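Local coordinates for CrmK (Actinoalloteichus sp. WH1-2216-6, PDB 5I1V), which appears to be an FAD-dependent oxidase with covalently bound flavin that serves shunt-product recycling in caerulomycin biosynthesis, at residues L36-S39 and T40-V44; V159-A162 and E163-S167; P487-V490 and F491-A494. One frame throughout, in Å; residues are numbered along the deposited sequence.

Contact 1: L36-S39 and T40-V44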
# COMPACT_ATOMS: atom_id res chain seq x y z
N LEU A 36 -3.99 -13.91 18.21
CA LEU A 36 -4.29 -13.90 16.77
C LEU A 36 -4.96 -15.23 16.36
O LEU A 36 -4.25 -16.22 16.19
CB LEU A 36 -3.00 -13.75 15.98
CG LEU A 36 -2.11 -12.49 16.13
CD1 LEU A 36 -1.99 -11.73 14.81
CD2 LEU A 36 -2.52 -11.53 17.19
N PRO A 37 -6.30 -15.25 16.29
CA PRO A 37 -7.04 -16.45 15.91
C PRO A 37 -7.10 -16.64 14.39
O PRO A 37 -6.91 -15.69 13.63
CB PRO A 37 -8.41 -16.21 16.51
CG PRO A 37 -8.53 -14.75 16.58
CD PRO A 37 -7.19 -14.16 16.65
N TYR A 38 -7.39 -17.87 13.97
CA TYR A 38 -7.45 -18.21 12.56
C TYR A 38 -8.87 -18.66 12.16
O TYR A 38 -9.11 -18.89 10.99
CB TYR A 38 -6.44 -19.35 12.22
CG TYR A 38 -5.01 -18.92 12.40
CD1 TYR A 38 -4.40 -18.07 11.47
CD2 TYR A 38 -4.27 -19.30 13.53
CE1 TYR A 38 -3.11 -17.63 11.64
CE2 TYR A 38 -2.97 -18.87 13.72
CZ TYR A 38 -2.39 -18.02 12.77
OH TYR A 38 -1.10 -17.56 12.93
N SER A 39 -9.80 -18.80 13.11
CA SER A 39 -11.14 -19.30 12.79
C SER A 39 -12.10 -18.73 13.81
O SER A 39 -11.69 -18.30 14.90
CB SER A 39 -11.13 -20.83 12.93
OG SER A 39 -10.88 -21.18 14.29
N THR A 40 -13.37 -18.75 13.45
CA THR A 40 -14.43 -18.39 14.37
C THR A 40 -14.33 -19.13 15.71
O THR A 40 -14.53 -18.52 16.74
CB THR A 40 -15.79 -18.64 13.73
OG1 THR A 40 -15.87 -17.85 12.55
CG2 THR A 40 -16.88 -18.25 14.70
N ALA A 41 -14.05 -20.44 15.70
CA ALA A 41 -13.95 -21.24 16.95
C ALA A 41 -12.83 -20.71 17.88
O ALA A 41 -12.94 -20.71 19.10
CB ALA A 41 -13.69 -22.70 16.62
N GLN A 42 -11.75 -20.23 17.29
CA GLN A 42 -10.66 -19.68 18.08
C GLN A 42 -11.01 -18.26 18.65
O GLN A 42 -10.51 -17.84 19.72
CB GLN A 42 -9.40 -19.70 17.23
CG GLN A 42 -8.82 -21.07 17.07
CD GLN A 42 -7.62 -21.08 16.14
OE1 GLN A 42 -7.21 -20.04 15.62
NE2 GLN A 42 -7.06 -22.25 15.91
N VAL A 43 -11.85 -17.53 17.95
CA VAL A 43 -12.35 -16.25 18.44
C VAL A 43 -13.27 -16.52 19.67
O VAL A 43 -13.11 -15.90 20.75
CB VAL A 43 -13.07 -15.48 17.35
CG1 VAL A 43 -13.72 -14.23 17.94
CG2 VAL A 43 -12.11 -15.15 16.22
N VAL A 44 -14.17 -17.50 19.53
CA VAL A 44 -15.04 -17.91 20.63
C VAL A 44 -14.20 -18.30 21.84
O VAL A 44 -14.52 -17.92 22.99
CB VAL A 44 -15.94 -19.10 20.23
CG1 VAL A 44 -16.58 -19.76 21.44
CG2 VAL A 44 -17.01 -18.63 19.26
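Thr40 begins helix 40-52 with its CB against the carbonyl carbon of Ser39, while its OG1 is hydrogen-bonded to Glu156 and Arg199. Ala41 brings its CB to 4.0 Å from OG of Ser39, the N-cap residue. On the helix side Gln42 does most of the work. Its N donates to Ser39 OG at 3.3 Å, a capping bond allowed because that hydroxyl stands between its own backbone N and carbonyl carbon (chi1 64°). The Gln42 side chain then runs back past the cap: CB lies 3.7 Å from Pro37 CB, and beyond CG the chain is extended (chi2 176°). That reach takes OE1 to Tyr38 N, 2.7 Å away, with the donor tilted 23° from the carbonyl plane, while NE2 donates to Arg4 O. With an alanine here, Tyr38 N would probably be left without its acceptor and Arg4 O without its donor. Val43 closes the turn, its N bonded to Ser39 O at 3.1 Å and its CG2 set against Pro37 CG at 3.6 Å. The Ser39 hydroxyl and carbonyl thus satisfy N-H groups of the first helical turn, and an amide gripped at both ends ties that turn to the chain entering it.

Contact 2: V159-A162 and E163-S167; sequences VVDA and EGVVS
The Asp161 carboxylate is the flat group that matters at this turn, and Val165 meets it from above: Val165 N donates to Asp161 OD1 at 2.8 Å, the approach lying 46° out of the carboxylate plane. Val165 CB comes over the same face, 3.5 Å from Asp161 OD2. What brings the carboxylate in over the turn is the Asp161 first torsion, which sets CG between the backbone N and the carbonyl carbon (chi1 78°). OD2 also lies 4.5 Å from Glu163 OE1, a proximity of like charges that may cost a little, although Glu163 sits at the exposed end of the turn.

Asp161 to Gly164 form a type I turn, closed by Gly164 N donating to Asp161 O at 2.8 Å. Asp161 N in turn donates to Val165 O, so the loop is the common 3:5 beta hairpin, a type I turn followed by a G1 bulge, joining strands 152-160 and 166-172. Gly164 takes the bulge position with a left-handed backbone, where a CB would be jammed against the carbonyl O of Glu163.

Past the bulge the strands pair regularly. Val159 and Ser167 form a hydrogen-bonded pair, with Val159 N to Ser167 O at 2.8 Å and a matching bond returned from Ser167 N to Val159 O. Val160 and Val166 are the non-hydrogen-bonded pair, and their CG2 methyls approach to 4.1 Å on the face that packs against helix 40-52, where Val47 and Val51 meet Val160 and Ser48 meets Val166. On that face too, Val160 CG1 rests 3.7 Å from Gly164 CA. At the tip of the hairpin, Ala162 O accepts a hydrogen bond from Arg488 NH1.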
# COMPACT_ATOMS: atom_id res chain seq x y z
N VAL A 159 -20.87 -13.62 20.28
CA VAL A 159 -21.61 -12.87 21.30
C VAL A 159 -21.58 -13.62 22.65
O VAL A 159 -21.27 -14.81 22.70
CB VAL A 159 -23.06 -12.65 20.92
CG1 VAL A 159 -23.20 -11.68 19.77
CG2 VAL A 159 -23.79 -13.98 20.61
N VAL A 160 -21.87 -12.89 23.72
CA VAL A 160 -21.80 -13.36 25.10
C VAL A 160 -23.15 -13.14 25.81
O VAL A 160 -23.63 -12.01 25.90
CB VAL A 160 -20.73 -12.60 25.89
CG1 VAL A 160 -20.55 -13.20 27.29
CG2 VAL A 160 -19.42 -12.56 25.11
N ASP A 161 -23.76 -14.20 26.27
CA ASP A 161 -25.07 -14.05 26.96
C ASP A 161 -24.91 -13.63 28.41
O ASP A 161 -23.80 -13.47 28.86
CB ASP A 161 -25.92 -15.31 26.82
CG ASP A 161 -25.53 -16.44 27.74
OD1 ASP A 161 -24.63 -16.30 28.61
OD2 ASP A 161 -26.15 -17.52 27.58
N ALA A 162 -26.04 -13.40 29.11
CA ALA A 162 -26.05 -12.88 30.48
C ALA A 162 -25.29 -13.77 31.49
O ALA A 162 -24.68 -13.26 32.40
CB ALA A 162 -27.48 -12.64 30.94
N GLU A 163 -25.30 -15.09 31.29
CA GLU A 163 -24.49 -15.98 32.13
C GLU A 163 -23.05 -16.09 31.67
O GLU A 163 -22.30 -16.84 32.27
CB GLU A 163 -25.04 -17.41 32.17
CG GLU A 163 -26.18 -17.59 33.13
CD GLU A 163 -27.48 -17.23 32.48
OE1 GLU A 163 -27.96 -18.07 31.69
OE2 GLU A 163 -27.99 -16.12 32.75
N GLY A 164 -22.68 -15.40 30.61
CA GLY A 164 -21.28 -15.44 30.16
C GLY A 164 -20.94 -16.58 29.22
O GLY A 164 -19.77 -16.79 28.92
N VAL A 165 -21.96 -17.25 28.70
CA VAL A 165 -21.78 -18.27 27.65
C VAL A 165 -21.55 -17.64 26.27
O VAL A 165 -22.37 -16.80 25.83
CB VAL A 165 -23.03 -19.15 27.58
CG1 VAL A 165 -22.96 -20.11 26.41
CG2 VAL A 165 -23.19 -19.90 28.89
N VAL A 166 -20.47 -18.05 25.59
CA VAL A 166 -20.08 -17.43 24.31
C VAL A 166 -20.59 -18.29 23.14
O VAL A 166 -20.38 -19.50 23.10
CB VAL A 166 -18.56 -17.20 24.22
CG1 VAL A 166 -18.18 -16.48 22.93
CG2 VAL A 166 -18.06 -16.39 25.39
N SER A 167 -21.30 -17.68 22.20
CA SER A 167 -21.71 -18.41 21.02
C SER A 167 -21.59 -17.54 19.76
O SER A 167 -21.16 -16.37 19.82
CB SER A 167 -23.11 -18.98 21.22
OG SER A 167 -24.01 -17.95 21.43

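Contact 3: P487-V490 and F491-A494; sequences PRNV and FRHA
Val490 lays its CG1 methyl over the face of the Phe491 ring, a CH-pi contact 3.8 Å from the ring centroid and 9° off the normal. Neighbours along the chain can do this because the two side chains run side by side in the same direction: Val490 CG1 is anti to its own N (chi1 171°), while Phe491 CG is anti to its carbonyl carbon, which brings the ring beneath the methyl. Val160 of strand 152-160 also touches the ring.

Arg492 leaves toward Asn489 instead. Its CG is wedged between backbone N and carbonyl carbon (chi1 68°), and from CG to NE the chain is extended, carrying the guanidinium back along the turn. NH1 donates to Asn489 O at 2.7 Å, lying in the carbonyl plane, with the oxygen tilted somewhat from the guanidinium plane. The Asn489 side chain crosses the arginine at about a right angle, ND2 standing 3.5 Å from Arg492 CD. Asn489 itself has a left-handed backbone, which helps the chain bend here.

A water bridges the bend, 2.8 Å from Val490 O and accepting from Arg492 N at 3.0 Å. Behind the turn the Asp486 carboxylate takes both Val490 N and Phe491 N, one on each oxygen, and Lys482 donates to Phe491 O; these bonds pin the backbone that positions the methyl over the ring.

Further along, His493 touches the FAD and stacks on Phe69, its NE2 bonded to Gly191 O. The run Asp-Pro-Arg-Asn-Val-Phe after helix 475-485 matches the motif found near the C terminus of berberine-bridge-enzyme-like flavoproteins, consistent with this chain's berberine-like region, and here forms a compact turn leading from that helix to the cofactor pocket.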
# COMPACT_ATOMS: atom_id res chain seq x y z
N PRO A 487 -25.56 -8.30 27.21
CA PRO A 487 -26.13 -7.89 28.49
C PRO A 487 -25.08 -7.64 29.57
O PRO A 487 -25.38 -6.93 30.50
CB PRO A 487 -27.00 -9.11 28.90
CG PRO A 487 -26.56 -10.22 28.03
CD PRO A 487 -26.11 -9.59 26.76
N ARG A 488 -23.90 -8.25 29.50
CA ARG A 488 -22.88 -8.00 30.51
C ARG A 488 -21.94 -6.86 30.15
O ARG A 488 -21.06 -6.56 30.92
CB ARG A 488 -22.06 -9.25 30.78
CG ARG A 488 -22.89 -10.51 31.05
CD ARG A 488 -22.05 -11.75 30.84
NE ARG A 488 -20.92 -11.77 31.76
CZ ARG A 488 -20.99 -12.20 33.01
NH1 ARG A 488 -22.13 -12.65 33.51
NH2 ARG A 488 -19.90 -12.18 33.76
N ASN A 489 -22.16 -6.18 29.04
CA ASN A 489 -21.32 -5.04 28.61
C ASN A 489 -19.84 -5.46 28.52
O ASN A 489 -18.95 -4.75 28.98
CB ASN A 489 -21.49 -3.81 29.51
CG ASN A 489 -21.01 -2.51 28.86
OD1 ASN A 489 -21.06 -2.33 27.64
ND2 ASN A 489 -20.49 -1.59 29.68
N VAL A 490 -19.62 -6.63 27.94
CA VAL A 490 -18.28 -7.12 27.68
C VAL A 490 -17.49 -6.23 26.72
O VAL A 490 -16.29 -6.03 26.86
CB VAL A 490 -18.33 -8.55 27.12
CG1 VAL A 490 -16.97 -9.00 26.63
CG2 VAL A 490 -18.81 -9.51 28.20
N PHE A 491 -18.18 -5.77 25.68
CA PHE A 491 -17.57 -4.97 24.65
C PHE A 491 -17.86 -3.51 24.86
O PHE A 491 -19.00 -3.06 24.70
CB PHE A 491 -18.08 -5.46 23.29
CG PHE A 491 -17.86 -6.93 23.12
CD1 PHE A 491 -16.60 -7.40 22.76
CD2 PHE A 491 -18.87 -7.84 23.35
CE1 PHE A 491 -16.37 -8.76 22.64
CE2 PHE A 491 -18.67 -9.19 23.20
CZ PHE A 491 -17.40 -9.66 22.86
N ARG A 492 -16.83 -2.76 25.15
CA ARG A 492 -17.02 -1.38 25.45
C ARG A 492 -15.75 -0.56 25.18
O ARG A 492 -14.66 -1.12 24.99
CB ARG A 492 -17.47 -1.27 26.89
CG ARG A 492 -16.42 -1.66 27.93
CD ARG A 492 -16.99 -1.68 29.36
NE ARG A 492 -15.99 -2.18 30.30
CZ ARG A 492 -15.73 -3.47 30.56
NH1 ARG A 492 -16.43 -4.47 30.00
NH2 ARG A 492 -14.79 -3.77 31.45
N HIS A 493 -15.95 0.75 25.14
CA HIS A 493 -14.93 1.76 24.92
C HIS A 493 -15.55 3.12 25.22
O HIS A 493 -16.72 3.18 25.60
CB HIS A 493 -14.29 1.67 23.52
CG HIS A 493 -15.26 1.73 22.37
ND1 HIS A 493 -15.88 2.89 21.98
CD2 HIS A 493 -15.59 0.80 21.46
CE1 HIS A 493 -16.61 2.65 20.90
NE2 HIS A 493 -16.43 1.39 20.55
N ALA A 494 -14.81 4.22 25.05
CA ALA A 494 -15.34 5.55 25.49
C ALA A 494 -16.65 5.89 24.78
O ALA A 494 -17.50 6.56 25.33
CB ALA A 494 -14.34 6.64 25.22
O HOH W 1 -14.34 -4.22 25.93

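From the N terminus, contact 1 comes first, turning the chain from strand 33-36 into helix 40-52. Contact 2 closes the hairpin between strands 152-160 and 166-172, and contact 3 bends the chain after helix 475-485 on its way to the flavin. Each is a local turn; the three follow in series, with no nesting or crossing. Contacts 1 and 2 meet where Val44 of the helix packs on Val166, laying helix 40-52 against the hairpin. The tip of that hairpin rests on Pro487 and Arg488, so contact 3 joins the C-terminal berberine-like region to the FAD-binding region. Contacts 1 and 3 do not touch, their nearest atoms about 8 Å apart.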